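Long-range contacts in cellulose binding protein (Clavibacter michiganensis subsp. michiganensis, PDB 4L48), which binds cellulose through an expansin module associated with cell-wall loosening, the full-length protein probably also hydrolysing internal beta-1,4-glucosidic linkages of cellulose: residues Arg6-Ser11 with His76-Glu81; Asn20-Met25 with Val65-His70. The protein carries 1 engineered substitution. All coordinates share one frame; numbering follows the deposited sequence.

Contact 1: Arg6-Ser11 with His76-Glu81; sequences RATHYS and HLNLSE. Engineered in segment 76-81: Asn-78 (natural residue Asp).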
loop_
_atom_site.group_PDB
_atom_site.type_symbol
_atom_site.label_atom_id
_atom_site.label_comp_id
_atom_site.label_asym_id
_atom_site.label_seq_id
_atom_site.Cartn_x
_atom_site.Cartn_y
_atom_site.Cartn_z
ATOM N N ARG A 6 -15.456 -12.999 -7.071
ATOM C CA ARG A 6 -16.661 -12.476 -6.439
ATOM C C ARG A 6 -16.301 -11.457 -5.364
ATOM O O ARG A 6 -15.140 -11.346 -4.967
ATOM C CB ARG A 6 -17.478 -13.614 -5.829
ATOM C CG ARG A 6 -16.727 -14.404 -4.772
ATOM C CD ARG A 6 -17.620 -15.440 -4.118
ATOM N NE ARG A 6 -16.965 -16.076 -2.980
ATOM C CZ ARG A 6 -17.613 -16.643 -1.969
ATOM N NH1 ARG A 6 -18.940 -16.646 -1.951
ATOM N NH2 ARG A 6 -16.938 -17.200 -0.973
ATOM N N ALA A 7 -17.296 -10.719 -4.886
ATOM C CA ALA A 7 -17.042 -9.667 -3.911
ATOM C C ALA A 7 -18.092 -9.590 -2.807
ATOM O O ALA A 7 -19.294 -9.651 -3.067
ATOM C CB ALA A 7 -16.913 -8.321 -4.610
ATOM N N THR A 8 -17.616 -9.463 -1.573
ATOM C CA THR A 8 -18.471 -9.158 -0.435
ATOM C C THR A 8 -18.125 -7.754 0.045
ATOM O O THR A 8 -17.280 -7.086 -0.552
ATOM C CB THR A 8 -18.277 -10.164 0.711
ATOM O OG1 THR A 8 -16.878 -10.354 0.950
ATOM C CG2 THR A 8 -18.907 -11.502 0.355
ATOM N N HIS A 9 -18.770 -7.299 1.114
ATOM C CA HIS A 9 -18.516 -5.951 1.611
ATOM C C HIS A 9 -18.223 -5.881 3.109
ATOM O O HIS A 9 -18.714 -6.694 3.892
ATOM C CB HIS A 9 -19.662 -5.002 1.236
ATOM C CG HIS A 9 -21.014 -5.479 1.669
ATOM N ND1 HIS A 9 -21.380 -5.580 2.995
ATOM C CD2 HIS A 9 -22.091 -5.874 0.951
ATOM C CE1 HIS A 9 -22.622 -6.021 3.074
ATOM N NE2 HIS A 9 -23.078 -6.206 1.848
ATOM N N TYR A 10 -17.407 -4.902 3.489
ATOM C CA TYR A 10 -17.079 -4.650 4.887
ATOM C C TYR A 10 -16.637 -3.196 5.030
ATOM O O TYR A 10 -16.602 -2.458 4.048
ATOM C CB TYR A 10 -15.981 -5.602 5.367
ATOM C CG TYR A 10 -14.572 -5.102 5.131
ATOM C CD1 TYR A 10 -13.754 -4.747 6.197
ATOM C CD2 TYR A 10 -14.062 -4.976 3.845
ATOM C CE1 TYR A 10 -12.468 -4.288 5.990
ATOM C CE2 TYR A 10 -12.777 -4.516 3.629
ATOM C CZ TYR A 10 -11.985 -4.173 4.704
ATOM O OH TYR A 10 -10.707 -3.716 4.492
ATOM N N SER A 11 -16.299 -2.782 6.248
ATOM C CA SER A 11 -15.894 -1.398 6.478
ATOM C C SER A 11 -14.721 -1.267 7.444
ATOM O O SER A 11 -14.611 -2.017 8.414
ATOM C CB SER A 11 -17.077 -0.573 6.990
ATOM O OG SER A 11 -16.694 0.772 7.217
ATOM N N HIS A 76 -11.717 -13.667 -4.423
ATOM C CA HIS A 76 -12.714 -13.055 -3.552
ATOM C C HIS A 76 -12.180 -11.766 -2.934
ATOM O O HIS A 76 -11.264 -11.791 -2.112
ATOM C CB HIS A 76 -13.136 -14.036 -2.456
ATOM C CG HIS A 76 -14.147 -13.485 -1.498
ATOM N ND1 HIS A 76 -14.443 -14.098 -0.299
ATOM C CD2 HIS A 76 -14.934 -12.384 -1.561
ATOM C CE1 HIS A 76 -15.365 -13.396 0.335
ATOM N NE2 HIS A 76 -15.679 -12.351 -0.407
ATOM N N LEU A 77 -12.765 -10.642 -3.335
ATOM C CA LEU A 77 -12.394 -9.346 -2.784
ATOM C C LEU A 77 -13.378 -8.914 -1.706
ATOM O O LEU A 77 -14.587 -9.095 -1.847
ATOM C CB LEU A 77 -12.354 -8.286 -3.884
ATOM C CG LEU A 77 -11.308 -8.444 -4.988
ATOM C CD1 LEU A 77 -11.365 -7.255 -5.933
ATOM C CD2 LEU A 77 -9.918 -8.592 -4.392
ATOM N N ASN A 78 -12.856 -8.341 -0.628
ATOM C CA ASN A 78 -13.704 -7.746 0.392
ATOM C C ASN A 78 -13.740 -6.236 0.194
ATOM O O ASN A 78 -12.918 -5.508 0.743
ATOM C CB ASN A 78 -13.199 -8.100 1.792
ATOM C CG ASN A 78 -14.331 -8.344 2.774
ATOM O OD1 ASN A 78 -15.475 -8.561 2.379
ATOM N ND2 ASN A 78 -14.012 -8.314 4.063
ATOM N N LEU A 79 -14.691 -5.777 -0.614
ATOM C CA LEU A 79 -14.789 -4.366 -0.967
ATOM C C LEU A 79 -15.320 -3.525 0.187
ATOM O O LEU A 79 -16.008 -4.032 1.072
ATOM C CB LEU A 79 -15.707 -4.182 -2.178
ATOM C CG LEU A 79 -15.285 -4.778 -3.520
ATOM C CD1 LEU A 79 -16.431 -4.683 -4.513
ATOM C CD2 LEU A 79 -14.056 -4.068 -4.062
ATOM N N SER A 80 -14.997 -2.237 0.168
ATOM C CA SER A 80 -15.627 -1.292 1.076
ATOM C C SER A 80 -17.095 -1.196 0.690
ATOM O O SER A 80 -17.459 -1.484 -0.451
ATOM C CB SER A 80 -14.960 0.080 0.978
ATOM O OG SER A 80 -15.099 0.626 -0.321
ATOM N N GLU A 81 -17.939 -0.801 1.638
ATOM C CA GLU A 81 -19.375 -0.721 1.386
ATOM C C GLU A 81 -19.702 0.272 0.273
ATOM O O GLU A 81 -20.629 0.058 -0.508
ATOM C CB GLU A 81 -20.129 -0.357 2.667
ATOM C CG GLU A 81 -20.050 -1.422 3.751
ATOM C CD GLU A 81 -20.850 -1.054 4.985
ATOM O OE1 GLU A 81 -21.334 0.095 5.059
ATOM O OE2 GLU A 81 -20.997 -1.915 5.879
HETATM O O HOH W 1 -20.322 -4.283 5.486
HETATM O O HOH W 2 -17.203 1.202 4.261
#
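Thr-8 carries its hydroxyl between the backbone N and the carbonyl carbon (chi1 47°), which aims OG1 at the strand alongside, and His-76, with CG trans to its own N (chi1 179°), brings its ring edge to the same point. The result illustrates how one hydroxyl can link two side chains of the neighbouring parallel strand: Thr-8 OG1 accepts from His-76 NE2 and donates to Asn-78 OD1, both at 2.7 Å, and together the bonds set the hydroxyl's direction. Asn-78 is an engineered residue, aspartate in nature. Its side chain and that of Tyr-10 cross at about a right angle, yet the amide and ring planes lie 10° apart, with ND2 3.3 Å from Tyr-10 CD2; the backbone O of Asn-78 meets the edge of that ring. Over one face of the imidazole lies Arg-6, its NE 4.1 Å from His-76 CG; Glu-73 forms a salt bridge with this NE through OE1 and a weak hydrogen bond with His-76 ND1 through OE2. On the face that carries Ala-7, Leu-79 and His-9, Ala-7 CB rests 3.7 Å from Leu-79 CD1. Four backbone bonds complete the ladder, and a water joins His-9 ND1 to Glu-81 OE2. In the six-stranded double-psi beta-barrel sheet, strand 76-80 is flanked by strands 3-10 and 34-38; backbone hydrogen bonding links Ala-7 to Ile-95 of strand 95-101, and Ser-80 caps helix 81-87.

Contact 2: Asn20-Met25 with Val65-His70; sequences NGNCSM and VADQCH. With BGC (beta-D-glucopyranose), chain C.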
loop_
_atom_site.group_PDB
_atom_site.type_symbol
_atom_site.label_atom_id
_atom_site.label_comp_id
_atom_site.label_asym_id
_atom_site.label_seq_id
_atom_site.Cartn_x
_atom_site.Cartn_y
_atom_site.Cartn_z
ATOM N N ASN A 20 -4.549 1.986 9.399
ATOM C CA ASN A 20 -5.870 1.576 8.940
ATOM C C ASN A 20 -5.786 0.414 7.958
ATOM O O ASN A 20 -5.186 0.534 6.890
ATOM C CB ASN A 20 -6.598 2.757 8.302
ATOM C CG ASN A 20 -6.716 3.940 9.240
ATOM O OD1 ASN A 20 -7.663 4.034 10.020
ATOM N ND2 ASN A 20 -5.749 4.849 9.175
ATOM N N GLY A 21 -6.393 -0.710 8.325
ATOM C CA GLY A 21 -6.293 -1.920 7.531
ATOM C C GLY A 21 -4.960 -2.595 7.776
ATOM O O GLY A 21 -4.071 -2.010 8.397
ATOM N N ASN A 22 -4.809 -3.824 7.291
ATOM C CA ASN A 22 -3.577 -4.574 7.508
ATOM C C ASN A 22 -2.363 -3.883 6.889
ATOM O O ASN A 22 -1.244 -4.040 7.369
ATOM C CB ASN A 22 -3.707 -6.005 6.980
ATOM C CG ASN A 22 -2.844 -6.992 7.748
ATOM O OD1 ASN A 22 -1.762 -6.651 8.230
ATOM N ND2 ASN A 22 -3.325 -8.223 7.872
ATOM N N CYS A 23 -2.592 -3.105 5.835
ATOM C CA CYS A 23 -1.516 -2.363 5.181
ATOM C C CYS A 23 -1.081 -1.149 5.999
ATOM O O CYS A 23 -0.141 -0.447 5.624
ATOM C CB CYS A 23 -1.942 -1.917 3.781
ATOM S SG CYS A 23 -2.298 -3.266 2.638
ATOM N N SER A 24 -1.777 -0.912 7.108
ATOM C CA SER A 24 -1.487 0.206 8.004
ATOM C C SER A 24 -1.500 1.549 7.281
ATOM O O SER A 24 -0.534 2.308 7.348
ATOM C CB SER A 24 -0.150 0.003 8.724
ATOM O OG SER A 24 -0.148 -1.203 9.469
ATOM N N MET A 25 -2.595 1.829 6.582
ATOM C CA MET A 25 -2.766 3.118 5.929
ATOM C C MET A 25 -2.771 4.227 6.967
ATOM O O MET A 25 -3.351 4.071 8.042
ATOM C CB MET A 25 -4.077 3.161 5.148
ATOM C CG MET A 25 -4.148 2.221 3.965
ATOM S SD MET A 25 -5.699 2.456 3.082
ATOM C CE MET A 25 -6.873 2.199 4.414
ATOM N N VAL A 65 -5.796 -1.293 -2.526
ATOM C CA VAL A 65 -5.556 -2.444 -1.666
ATOM C C VAL A 65 -5.118 -1.947 -0.294
ATOM O O VAL A 65 -4.104 -1.259 -0.169
ATOM C CB VAL A 65 -4.485 -3.376 -2.249
ATOM C CG1 VAL A 65 -4.221 -4.538 -1.303
ATOM C CG2 VAL A 65 -4.915 -3.884 -3.619
ATOM N N ALA A 66 -5.885 -2.297 0.733
ATOM C CA ALA A 66 -5.729 -1.665 2.035
ATOM C C ALA A 66 -5.646 -2.646 3.198
ATOM O O ALA A 66 -5.198 -2.287 4.286
ATOM C CB ALA A 66 -6.873 -0.694 2.266
ATOM N N ASP A 67 -6.074 -3.882 2.971
ATOM C CA ASP A 67 -6.260 -4.817 4.070
ATOM C C ASP A 67 -6.128 -6.264 3.598
ATOM O O ASP A 67 -6.118 -6.536 2.397
ATOM C CB ASP A 67 -7.633 -4.571 4.706
ATOM C CG ASP A 67 -7.820 -5.305 6.018
ATOM O OD1 ASP A 67 -6.827 -5.822 6.568
ATOM O OD2 ASP A 67 -8.970 -5.356 6.505
ATOM N N GLN A 68 -6.011 -7.185 4.548
ATOM C CA GLN A 68 -5.946 -8.605 4.231
ATOM C C GLN A 68 -7.214 -9.319 4.680
ATOM O O GLN A 68 -7.583 -9.272 5.854
ATOM C CB GLN A 68 -4.729 -9.254 4.891
ATOM C CG GLN A 68 -4.624 -10.751 4.635
ATOM C CD GLN A 68 -3.433 -11.385 5.328
ATOM O OE1 GLN A 68 -3.063 -12.522 5.034
ATOM N NE2 GLN A 68 -2.829 -10.654 6.256
ATOM N N CYS A 69 -7.880 -9.978 3.738
ATOM C CA CYS A 69 -9.053 -10.777 4.057
ATOM C C CYS A 69 -8.653 -12.239 4.212
ATOM O O CYS A 69 -8.589 -12.980 3.231
ATOM C CB CYS A 69 -10.117 -10.634 2.971
ATOM S SG CYS A 69 -11.630 -11.568 3.293
ATOM N N HIS A 70 -8.378 -12.644 5.449
ATOM C CA HIS A 70 -7.951 -14.009 5.737
ATOM C C HIS A 70 -9.005 -15.034 5.331
ATOM O O HIS A 70 -8.674 -16.143 4.914
ATOM C CB HIS A 70 -7.615 -14.168 7.224
ATOM C CG HIS A 70 -6.353 -13.474 7.639
ATOM N ND1 HIS A 70 -5.112 -14.063 7.533
ATOM C CD2 HIS A 70 -6.144 -12.245 8.168
ATOM C CE1 HIS A 70 -4.191 -13.225 7.975
ATOM N NE2 HIS A 70 -4.790 -12.115 8.366
HETATM C C2 BGC C . -2.128 -6.349 13.229
HETATM C C3 BGC C . -2.963 -6.685 12.002
HETATM C C4 BGC C . -3.893 -5.523 11.683
HETATM C C5 BGC C . -3.109 -4.221 11.568
HETATM C C6 BGC C . -4.059 -3.051 11.356
HETATM C C1 BGC C . -1.403 -5.025 13.030
HETATM O O2 BGC C . -1.174 -7.389 13.464
HETATM O O3 BGC C . -3.731 -7.868 12.247
HETATM O O4 BGC C . -4.575 -5.785 10.451
HETATM O O5 BGC C . -2.345 -3.987 12.753
HETATM O O6 BGC C . -3.303 -1.855 11.134
#
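Asp-67 and the backbone of Gly-21 and Asn-22 show how one carboxylate can hold a loop against a strand. From its CB, which lies 4.1 Å from Gly-21 CA, the side chain of Asp-67 runs with CG trans to the backbone N (chi1 -169°), and CG comes within 3.6 Å of Asn-22 N. At the tip, OD1 accepts twice: from Asn-22 N at 2.9 Å and from Gln-68 N, the two donors standing over opposite faces of the carboxylate plane. OD1 thus links the turn to the strand that bears Asp-67, and the double grip should hold the carboxylate in a fixed rotation. One residue back, Ala-66 O receives Cys-23 N at 3.1 Å from above its carbonyl plane, and Gly-21 CA adds a weaker C-H contact to the same oxygen. Met-25 closes the apolar side, SD 3.5 Å from Ala-66 CB, while Cys-23 leaves the contact through its disulfide to Cys-48. Gly-21 to Ser-24 form a type I beta turn, closed by Ser-24 N on Gly-21 O; that carbonyl also accepts from O6 of a bound glucose unit at 2.8 Å, and Asn-22 CA lies 3.3 Å from the sugar O4. A turn braced on a barrel strand thus presents backbone to the glycan: it is part of the cellohexaose-binding site of this expansin.

From the N terminus the chain first lays down strand 3-10, half of contact 1, then passes through the loop that holds 20-25, the first half of contact 2. After strands 34-38 and 51-56 it reaches strand 59-69, whose end closes the inner loop at contact 2; after a short loop, strand 76-80 follows and closes the longer one at contact 1. The two closures are therefore nested rather than crossed. Contact 1 joins neighbouring strands of the barrel sheet, whereas contact 2 fastens a glycan-binding turn to that sheet. Their centres lie about 12 Å apart, and they touch through a probable hydrogen bond between Tyr-10 OH and Asp-67 OD2 and where Asn-78 packs on Cys-69.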